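Local coordinates for ThermoDBP-single stranded DNA binding protein (Thermoproteus tenax, PDB 3TEK) that binds single-stranded DNA in a non-canonical way, and probably takes the place of the canonical single-stranded DNA-binding protein in the Thermoproteales, at residues T35-L40 against W99-A104. Residues are numbered along the deposited sequence; the frame is centred on the assembly and turned at random.
Sequences TSAGRL and WFFEEA
The methyl group of Ala37 meets two consecutive phenylalanines, Phe100 and Phe101, and between 35-40 and 99-104 this small apolar contact is the only one, linking the short helix 37-41 to the long helix 83-108. CB of Ala37 lies 3.9 Å from CE2 of Phe100 and 4.0 Å from CZ of Phe101, approaching both rings obliquely. The two rings reach it by different torsions. Phe100 carries CG anti to its backbone N (chi1 178°), whereas Phe101 has CG anti to its carbonyl carbon (chi1 -75°), which brings the far end of its ring back to the methyl.

The aromatic pair is itself organised edge to face: CD2 of Phe100 stands 3.7 Å above the plane of the Phe101 ring, over its centre. Phe101 is exposed, while Phe100 is buried and also meets the ring of Phe116, which touches Thr35 and Leu40 too; the two helices thus meet beside strand 116-124 of the four-stranded antiparallel sheet.

No polar bond crosses between the two segments. Ser36 is the N-cap of the short helix, and its OG accepts a weak bond from Arg39 N at 3.4 Å; Leu40 N closes the first turn on Ser36 O at 2.9 Å. The Arg39 guanidinium forms a salt bridge with Glu51. On the long helix, Trp99 O accepts from both Glu103 N and Ala104 N, the latter a wider pi-type turn, and the CB of Ala104 lies against one face of the indole, displaced toward its rim.

With just 81 Å² buried, the cohesion between these segments is dispersive and hydrophobic, one methyl bridging a buried ring and an exposed one.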
loop_
_atom_site.group_PDB
_atom_site.type_symbol
_atom_site.label_atom_id
_atom_site.label_comp_id
_atom_site.label_asym_id
_atom_site.label_seq_id
_atom_site.Cartn_x
_atom_site.Cartn_y
_atom_site.Cartn_z
ATOM N N THR A 35 12.892 2.668 0.160
ATOM C CA THR A 35 12.954 1.903 -1.086
ATOM C C THR A 35 13.285 2.815 -2.270
ATOM O O THR A 35 13.568 3.989 -2.084
ATOM C CB THR A 35 11.637 1.154 -1.336
ATOM O OG1 THR A 35 11.765 0.312 -2.490
ATOM C CG2 THR A 35 10.485 2.119 -1.532
ATOM N N SER A 36 13.264 2.267 -3.471
ATOM C CA SER A 36 13.498 3.055 -4.675
ATOM C C SER A 36 12.380 2.708 -5.613
ATOM O O SER A 36 11.663 1.715 -5.365
ATOM C CB SER A 36 14.838 2.698 -5.325
ATOM O OG SER A 36 14.856 1.341 -5.751
ATOM N N ALA A 37 12.231 3.522 -6.666
ATOM C CA ALA A 37 11.193 3.329 -7.699
ATOM C C ALA A 37 11.318 1.982 -8.405
ATOM O O ALA A 37 10.336 1.259 -8.551
ATOM C CB ALA A 37 11.218 4.462 -8.730
ATOM N N GLY A 38 12.532 1.639 -8.827
ATOM C CA GLY A 38 12.795 0.346 -9.429
ATOM C C GLY A 38 12.351 -0.824 -8.552
ATOM O O GLY A 38 11.752 -1.784 -9.047
ATOM N N ARG A 39 12.667 -0.770 -7.261
ATOM C CA ARG A 39 12.320 -1.865 -6.339
ATOM C C ARG A 39 10.835 -1.940 -6.108
ATOM O O ARG A 39 10.245 -3.014 -6.118
ATOM C CB ARG A 39 12.979 -1.681 -4.974
ATOM C CG ARG A 39 14.486 -1.868 -4.939
ATOM C CD ARG A 39 15.002 -1.765 -3.487
ATOM N NE ARG A 39 14.177 -2.503 -2.522
ATOM C CZ ARG A 39 14.153 -3.826 -2.370
ATOM N NH1 ARG A 39 14.913 -4.624 -3.120
ATOM N NH2 ARG A 39 13.354 -4.363 -1.452
ATOM N N LEU A 40 10.235 -0.782 -5.882
ATOM C CA LEU A 40 8.843 -0.730 -5.459
ATOM C C LEU A 40 7.876 -0.906 -6.632
ATOM O O LEU A 40 6.919 -1.684 -6.539
ATOM C CB LEU A 40 8.548 0.585 -4.735
ATOM C CG LEU A 40 7.092 0.766 -4.274
ATOM C CD1 LEU A 40 6.653 -0.264 -3.214
ATOM C CD2 LEU A 40 6.924 2.222 -3.806
ATOM N N TRP A 99 0.789 9.056 -9.162
ATOM C CA TRP A 99 1.102 10.092 -8.201
ATOM C C TRP A 99 2.633 10.281 -8.039
ATOM O O TRP A 99 3.102 11.420 -8.012
ATOM C CB TRP A 99 0.451 9.782 -6.850
ATOM C CG TRP A 99 0.911 10.694 -5.812
ATOM C CD1 TRP A 99 0.476 11.964 -5.598
ATOM C CD2 TRP A 99 1.940 10.444 -4.848
ATOM N NE1 TRP A 99 1.172 12.526 -4.549
ATOM C CE2 TRP A 99 2.077 11.617 -4.071
ATOM C CE3 TRP A 99 2.751 9.346 -4.565
ATOM C CZ2 TRP A 99 2.999 11.722 -3.009
ATOM C CZ3 TRP A 99 3.653 9.433 -3.507
ATOM C CH2 TRP A 99 3.779 10.621 -2.751
ATOM N N PHE A 100 3.390 9.182 -7.944
ATOM C CA PHE A 100 4.843 9.282 -7.694
ATOM C C PHE A 100 5.560 9.907 -8.864
ATOM O O PHE A 100 6.341 10.816 -8.704
ATOM C CB PHE A 100 5.474 7.927 -7.442
ATOM C CG PHE A 100 6.958 7.999 -7.224
ATOM C CD1 PHE A 100 7.470 8.419 -6.007
ATOM C CD2 PHE A 100 7.832 7.700 -8.247
ATOM C CE1 PHE A 100 8.864 8.499 -5.792
ATOM C CE2 PHE A 100 9.233 7.782 -8.066
ATOM C CZ PHE A 100 9.752 8.183 -6.836
ATOM N N PHE A 101 5.278 9.418 -10.060
ATOM C CA PHE A 101 5.992 9.888 -11.222
ATOM C C PHE A 101 5.506 11.223 -11.709
ATOM O O PHE A 101 6.305 12.019 -12.162
ATOM C CB PHE A 101 5.960 8.856 -12.336
ATOM C CG PHE A 101 6.864 7.708 -12.085
ATOM C CD1 PHE A 101 8.238 7.865 -12.206
ATOM C CD2 PHE A 101 6.352 6.470 -11.690
ATOM C CE1 PHE A 101 9.096 6.814 -11.952
ATOM C CE2 PHE A 101 7.200 5.402 -11.457
ATOM C CZ PHE A 101 8.579 5.572 -11.573
ATOM N N GLU A 102 4.212 11.482 -11.611
ATOM C CA GLU A 102 3.646 12.680 -12.226
ATOM C C GLU A 102 3.484 13.856 -11.266
ATOM O O GLU A 102 3.359 14.996 -11.720
ATOM C CB GLU A 102 2.312 12.368 -12.887
ATOM C CG GLU A 102 2.436 11.338 -13.991
ATOM C CD GLU A 102 1.168 11.152 -14.814
ATOM O OE1 GLU A 102 1.088 10.122 -15.523
ATOM O OE2 GLU A 102 0.263 12.017 -14.766
ATOM N N GLU A 103 3.476 13.591 -9.956
ATOM C CA GLU A 103 3.356 14.655 -8.970
ATOM C C GLU A 103 4.569 14.721 -8.042
ATOM O O GLU A 103 5.206 15.756 -7.938
ATOM C CB GLU A 103 2.061 14.513 -8.169
ATOM C CG GLU A 103 0.799 14.787 -8.975
ATOM C CD GLU A 103 -0.459 14.413 -8.209
ATOM O OE1 GLU A 103 -1.141 13.433 -8.593
ATOM O OE2 GLU A 103 -0.760 15.085 -7.204
ATOM N N ALA A 104 4.882 13.635 -7.347
ATOM C CA ALA A 104 6.009 13.660 -6.373
ATOM C C ALA A 104 7.377 13.998 -7.014
ATOM O O ALA A 104 8.115 14.871 -6.527
ATOM C CB ALA A 104 6.099 12.349 -5.615
#